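Local coordinates for diaminopimelate decarboxylase (Aquifex aeolicus, PDB 2P3E), which probably catalyses the pyridoxal 5'-phosphate-dependent decarboxylation of meso-diaminopimelate to L-lysine, the final step of lysine biosynthesis, at residues Gln296-Lys301 against Glu362-Glu367; Lys338-Ile343 against Ala355-Ile360. All coordinates share one frame; numbering follows the deposited sequence.

Interaction 1 of 2, residues Gln296-Lys301 against Glu362-Glu367; sequences QFLKDK and EVQRGE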
loop_
_atom_site.group_PDB
_atom_site.type_symbol
_atom_site.label_atom_id
_atom_site.label_comp_id
_atom_site.label_asym_id
_atom_site.label_seq_id
_atom_site.Cartn_x
_atom_site.Cartn_y
_atom_site.Cartn_z
ATOM N N GLN B 296 -13.943 15.879 -7.403
ATOM C CA GLN B 296 -15.099 15.793 -6.521
ATOM C C GLN B 296 -15.388 17.150 -5.896
ATOM O O GLN B 296 -16.528 17.609 -5.940
ATOM C CB GLN B 296 -14.871 14.742 -5.431
ATOM C CG GLN B 296 -14.589 13.342 -5.957
ATOM C CD GLN B 296 -15.643 12.846 -6.930
ATOM O OE1 GLN B 296 -16.833 12.790 -6.604
ATOM N NE2 GLN B 296 -15.215 12.485 -8.138
ATOM N N PHE B 297 -14.358 17.796 -5.338
ATOM C CA PHE B 297 -14.528 19.097 -4.678
ATOM C C PHE B 297 -13.351 20.030 -4.954
ATOM O O PHE B 297 -12.216 19.574 -5.142
ATOM C CB PHE B 297 -14.662 18.949 -3.153
ATOM C CG PHE B 297 -15.746 18.010 -2.722
ATOM C CD1 PHE B 297 -17.076 18.404 -2.734
ATOM C CD2 PHE B 297 -15.431 16.725 -2.306
ATOM C CE1 PHE B 297 -18.091 17.508 -2.337
ATOM C CE2 PHE B 297 -16.431 15.836 -1.903
ATOM C CZ PHE B 297 -17.764 16.237 -1.918
ATOM N N LEU B 298 -13.642 21.333 -4.975
ATOM C CA LEU B 298 -12.621 22.382 -4.844
ATOM C C LEU B 298 -12.781 23.018 -3.476
ATOM O O LEU B 298 -13.904 23.221 -3.008
ATOM C CB LEU B 298 -12.769 23.462 -5.925
ATOM C CG LEU B 298 -12.804 23.010 -7.390
ATOM C CD1 LEU B 298 -13.098 24.206 -8.297
ATOM C CD2 LEU B 298 -11.497 22.322 -7.825
ATOM N N LYS B 299 -11.653 23.323 -2.842
ATOM C CA LYS B 299 -11.629 23.866 -1.492
ATOM C C LYS B 299 -10.417 24.793 -1.357
ATOM O O LYS B 299 -9.284 24.402 -1.680
ATOM C CB LYS B 299 -11.531 22.721 -0.472
ATOM C CG LYS B 299 -11.030 23.112 0.884
ATOM C CD LYS B 299 -11.132 21.983 1.866
ATOM C CE LYS B 299 -10.866 22.497 3.278
ATOM N NZ LYS B 299 -11.004 21.393 4.299
ATOM N N ASP B 300 -10.659 26.014 -0.883
ATOM C CA ASP B 300 -9.570 26.935 -0.540
ATOM C C ASP B 300 -9.400 27.031 0.968
ATOM O O ASP B 300 -10.367 27.139 1.731
ATOM C CB ASP B 300 -9.782 28.334 -1.155
ATOM C CG ASP B 300 -9.804 28.313 -2.672
ATOM O OD1 ASP B 300 -8.955 27.650 -3.289
ATOM O OD2 ASP B 300 -10.670 28.975 -3.277
ATOM N N LYS B 301 -8.154 26.983 1.404
ATOM C CA LYS B 301 -7.860 27.022 2.808
ATOM C C LYS B 301 -6.662 27.950 2.947
ATOM O O LYS B 301 -5.542 27.585 2.595
ATOM C CB LYS B 301 -7.565 25.602 3.301
ATOM C CG LYS B 301 -7.613 25.422 4.771
ATOM C CD LYS B 301 -7.394 23.970 5.143
ATOM C CE LYS B 301 -6.877 23.888 6.555
ATOM N NZ LYS B 301 -6.340 22.542 6.844
ATOM N N GLU B 362 -7.416 25.464 -14.330
ATOM C CA GLU B 362 -8.531 25.462 -13.411
ATOM C C GLU B 362 -9.486 24.384 -13.917
ATOM O O GLU B 362 -9.798 24.343 -15.118
ATOM C CB GLU B 362 -9.232 26.829 -13.387
ATOM C CG GLU B 362 -8.498 27.883 -12.587
ATOM C CD GLU B 362 -9.231 29.216 -12.533
ATOM O OE1 GLU B 362 -10.041 29.507 -13.437
ATOM O OE2 GLU B 362 -8.991 29.973 -11.575
ATOM N N VAL B 363 -9.882 23.483 -13.028
ATOM C CA VAL B 363 -10.828 22.416 -13.362
ATOM C C VAL B 363 -11.979 22.470 -12.377
ATOM O O VAL B 363 -11.820 22.966 -11.268
ATOM C CB VAL B 363 -10.164 21.010 -13.334
ATOM C CG1 VAL B 363 -9.288 20.802 -14.582
ATOM C CG2 VAL B 363 -9.364 20.793 -12.027
ATOM N N GLN B 364 -13.144 21.975 -12.777
ATOM C CA GLN B 364 -14.315 22.020 -11.906
ATOM C C GLN B 364 -14.775 20.622 -11.490
ATOM O O GLN B 364 -14.350 19.623 -12.079
ATOM C CB GLN B 364 -15.455 22.793 -12.585
ATOM C CG GLN B 364 -15.128 24.306 -12.850
ATOM C CD GLN B 364 -14.764 25.090 -11.582
ATOM O OE1 GLN B 364 -15.593 25.267 -10.684
ATOM N NE2 GLN B 364 -13.512 25.561 -11.506
ATOM N N ARG B 365 -15.655 20.579 -10.488
ATOM C CA ARG B 365 -16.276 19.345 -10.044
ATOM C C ARG B 365 -16.882 18.612 -11.251
ATOM O O ARG B 365 -17.567 19.227 -12.070
ATOM C CB ARG B 365 -17.351 19.646 -8.983
ATOM C CG ARG B 365 -18.209 18.439 -8.599
ATOM C CD ARG B 365 -18.926 18.622 -7.239
ATOM N NE ARG B 365 -19.241 17.322 -6.605
ATOM C CZ ARG B 365 -20.390 16.693 -6.798
ATOM N NH1 ARG B 365 -21.286 17.250 -7.590
ATOM N NH2 ARG B 365 -20.657 15.535 -6.213
ATOM N N GLY B 366 -16.587 17.317 -11.374
ATOM C CA GLY B 366 -17.124 16.489 -12.456
ATOM C C GLY B 366 -16.143 16.293 -13.613
ATOM O O GLY B 366 -16.260 15.333 -14.384
ATOM N N GLU B 367 -15.177 17.202 -13.742
ATOM C CA GLU B 367 -14.162 17.082 -14.795
ATOM C C GLU B 367 -13.169 15.977 -14.455
ATOM O O GLU B 367 -12.978 15.664 -13.287
ATOM C CB GLU B 367 -13.377 18.376 -14.943
ATOM C CG GLU B 367 -14.064 19.439 -15.749
ATOM C CD GLU B 367 -13.120 20.581 -16.042
ATOM O OE1 GLU B 367 -12.162 20.412 -16.842
ATOM O OE2 GLU B 367 -13.340 21.644 -15.458
HETATM O O HOH W 1 -18.706 14.220 -4.829
#
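Leu298 overlaps the Val363 carbonyl, just before the turn of 364-367, with both branches of its side chain: CD1 and CD2 each approach Val363 O, CD1 at 3.5 Å. The same CD1 meets the end of the Gln364 side chain, 3.5 Å from Gln364 NE2, the two side chains crossing at about a right angle. Gln364 starts out away from the strand and is brought back by the bend at chi2 (-58°), which sets CD 3.8 Å from Leu298 CD1. Arg365 has CG anti to its backbone N (chi1 171°) and runs extended to NE, passing the carbonyl of Gln296. Its NE gives a weak, strongly bent hydrogen bond to Gln296 O (2.8 Å, 121° at the hydrogen), with the oxygen at the edge of the guanidinium and in its plane. A water in the same plane continues the link, accepting from Arg365 NH2 at 2.7 Å and donating to Gln296 OE1 at 3.0 Å. NH2 also forms a salt bridge with Glu113 of the second subunit, while Gln296 NE2 bonds to Gln294 O, so the polar end of each residue has more than one partner. The turn itself is tied by Glu367 N to Gln364 O and by Gln364 N to Glu367 OE2, the latter oxygen being met from above the carboxylate plane and also salt-bridged to Arg336. The arrangement joins a type II beta turn, Gln364 to Glu367 with Gly366 at its third position, to a classic beta bulge where Gln296 and Phe297 both face Ile308, at the homodimer interface.

Interaction 2 of 2, residues Lys338-Ile343 against Ala355-Ile360; sequences KVVADI and ALDREI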
loop_
_atom_site.group_PDB
_atom_site.type_symbol
_atom_site.label_atom_id
_atom_site.label_comp_id
_atom_site.label_asym_id
_atom_site.label_seq_id
_atom_site.Cartn_x
_atom_site.Cartn_y
_atom_site.Cartn_z
ATOM N N LYS B 338 -4.420 29.037 -15.398
ATOM C CA LYS B 338 -3.836 27.975 -14.585
ATOM C C LYS B 338 -3.753 28.427 -13.134
ATOM O O LYS B 338 -3.607 29.629 -12.847
ATOM C CB LYS B 338 -2.454 27.586 -15.110
ATOM C CG LYS B 338 -2.474 26.827 -16.441
ATOM C CD LYS B 338 -1.158 26.098 -16.629
ATOM C CE LYS B 338 -1.118 25.254 -17.886
ATOM N NZ LYS B 338 0.082 24.364 -17.840
ATOM N N VAL B 339 -3.869 27.478 -12.212
ATOM C CA VAL B 339 -3.722 27.769 -10.794
ATOM C C VAL B 339 -2.689 26.833 -10.188
ATOM O O VAL B 339 -2.426 25.755 -10.723
ATOM C CB VAL B 339 -5.064 27.640 -10.004
ATOM C CG1 VAL B 339 -6.000 28.787 -10.357
ATOM C CG2 VAL B 339 -5.734 26.249 -10.242
ATOM N N VAL B 340 -2.118 27.252 -9.064
ATOM C CA VAL B 340 -1.257 26.390 -8.280
ATOM C C VAL B 340 -2.151 25.718 -7.249
ATOM O O VAL B 340 -2.850 26.402 -6.494
ATOM C CB VAL B 340 -0.131 27.176 -7.590
ATOM C CG1 VAL B 340 0.708 26.253 -6.722
ATOM C CG2 VAL B 340 0.721 27.866 -8.623
ATOM N N ALA B 341 -2.131 24.385 -7.236
ATOM C CA ALA B 341 -3.035 23.602 -6.400
ATOM C C ALA B 341 -2.364 22.369 -5.817
ATOM O O ALA B 341 -1.379 21.860 -6.373
ATOM C CB ALA B 341 -4.271 23.187 -7.216
ATOM N N ASP B 342 -2.890 21.923 -4.672
ATOM C CA ASP B 342 -2.653 20.569 -4.177
ATOM C C ASP B 342 -3.748 19.671 -4.746
ATOM O O ASP B 342 -4.943 19.948 -4.583
ATOM C CB ASP B 342 -2.721 20.518 -2.655
ATOM C CG ASP B 342 -1.488 21.108 -1.980
ATOM O OD1 ASP B 342 -0.580 21.670 -2.654
ATOM O OD2 ASP B 342 -1.425 20.967 -0.746
ATOM N N ILE B 343 -3.345 18.591 -5.409
ATOM C CA ILE B 343 -4.316 17.668 -5.998
ATOM C C ILE B 343 -4.312 16.478 -5.064
ATOM O O ILE B 343 -3.322 15.757 -4.963
ATOM C CB ILE B 343 -3.938 17.281 -7.441
ATOM C CG1 ILE B 343 -3.906 18.547 -8.310
ATOM C CG2 ILE B 343 -4.955 16.219 -8.025
ATOM C CD1 ILE B 343 -3.222 18.349 -9.635
ATOM N N ALA B 355 -0.331 15.330 -6.125
ATOM C CA ALA B 355 0.638 16.406 -6.459
ATOM C C ALA B 355 0.467 17.571 -5.499
ATOM O O ALA B 355 -0.657 17.858 -5.054
ATOM C CB ALA B 355 0.460 16.881 -7.902
ATOM N N LEU B 356 1.580 18.226 -5.162
ATOM C CA LEU B 356 1.551 19.404 -4.291
ATOM C C LEU B 356 2.063 20.641 -5.001
ATOM O O LEU B 356 3.030 20.560 -5.750
ATOM C CB LEU B 356 2.395 19.167 -3.031
ATOM C CG LEU B 356 2.028 17.990 -2.111
ATOM C CD1 LEU B 356 3.020 17.892 -0.955
ATOM C CD2 LEU B 356 0.626 18.141 -1.582
ATOM N N ASP B 357 1.434 21.790 -4.738
ATOM C CA ASP B 357 1.883 23.090 -5.284
ATOM C C ASP B 357 2.128 22.993 -6.791
ATOM O O ASP B 357 3.171 23.451 -7.302
ATOM C CB ASP B 357 3.163 23.550 -4.573
ATOM C CG ASP B 357 2.929 23.934 -3.126
ATOM O OD1 ASP B 357 1.828 24.421 -2.786
ATOM O OD2 ASP B 357 3.856 23.742 -2.321
ATOM N N ARG B 358 1.175 22.390 -7.507
ATOM C CA ARG B 358 1.342 22.113 -8.919
ATOM C C ARG B 358 0.495 23.037 -9.775
ATOM O O ARG B 358 -0.684 23.288 -9.465
ATOM C CB ARG B 358 0.985 20.653 -9.226
ATOM C CG ARG B 358 1.258 20.220 -10.661
ATOM C CD ARG B 358 2.756 19.911 -10.942
ATOM N NE ARG B 358 3.312 18.931 -9.996
ATOM C CZ ARG B 358 3.141 17.613 -10.094
ATOM N NH1 ARG B 358 2.453 17.099 -11.112
ATOM N NH2 ARG B 358 3.662 16.791 -9.176
ATOM N N GLU B 359 1.088 23.508 -10.870
ATOM C CA GLU B 359 0.376 24.311 -11.854
ATOM C C GLU B 359 -0.536 23.418 -12.683
ATOM O O GLU B 359 -0.113 22.367 -13.194
ATOM C CB GLU B 359 1.360 25.037 -12.776
ATOM C CG GLU B 359 1.974 26.289 -12.148
ATOM C CD GLU B 359 1.050 27.505 -12.168
ATOM O OE1 GLU B 359 -0.144 27.387 -12.557
ATOM O OE2 GLU B 359 1.533 28.594 -11.782
ATOM N N ILE B 360 -1.790 23.835 -12.789
ATOM C CA ILE B 360 -2.783 23.097 -13.548
ATOM C C ILE B 360 -3.908 24.035 -13.967
ATOM O O ILE B 360 -4.245 24.970 -13.243
ATOM C CB ILE B 360 -3.365 21.911 -12.727
ATOM C CG1 ILE B 360 -4.182 20.979 -13.630
ATOM C CG2 ILE B 360 -4.171 22.413 -11.519
ATOM C CD1 ILE B 360 -4.620 19.677 -12.936
HETATM O O HOH W 2 -0.831 29.979 -12.027
HETATM O O HOH W 3 -0.925 24.232 -3.453
#
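Ile343 and Ile360 reach toward each other tip to tip, their CD1 atoms 3.8 Å apart, on the face of the sheet that also carries Val339, Ala341, Ala355 and Arg358. Both isoleucines and Ala355 pack on Ile328 of strand 328-330. Arg358 is bent at chi2 (79°) and chi3, and one face of its guanidinium lies against Ala355 CB, offset toward the rim; its NH1 bonds to His326 O, and Tyr325 adds a cation-pi contact. On the other face Val340 crosses Glu359 obliquely, with Val340 CG2 3.3 Å from Glu359 OE2, and Val340 CG1 rests against the backbone of Asp357. The backbones form an antiparallel pair interrupted by a G1 beta bulge: Asp357 and Arg358 both face Ala341, and Asp357 has the positive backbone angles of such a bulge (49°/47°). Paired N-H to O bonds run between Val339 and Ile360 and between Ala341 and Arg358, then resume between Ile343 and Ala355 with the register shifted by one. Beside the bulge, Asp342 OD1 accepts from Asp357 N at 2.9 Å, nearly along its C-O axis, while Asp342 OD2 lies 3.6 Å from Leu356 CD2. The two carboxylates come close, Asp342 OD1 to Asp357 OD1 being 3.7 Å. One water donates to both oxygens, which should ease their repulsion, and Lys304 lies at long, weak ion-pair distance from both side chains.

Both contacts belong to the mixed sheet, where strand 304-309 lies between strand 289-301 of interaction 1 and strand 338-344 of interaction 2; Ile307 is touched by Leu298 and Val363 from interaction 1 and by Ala341 and Ile360 from interaction 2. Interaction 2 is nested inside the chain loop closed by interaction 1, and the two meet where Glu362 OE2 packs 3.4 Å from Val339 CG1. Antiparallel backbone pairing, broken by one bulge, a largely apolar face with buried isoleucines and alanines, and an exposed face with Val340 and Glu359 characterise 338-343 with 355-360, which no other subunit touches. Interaction 1 buries less surface, depends on side-chain and water-mediated links, and several of its residues also contact the second subunit.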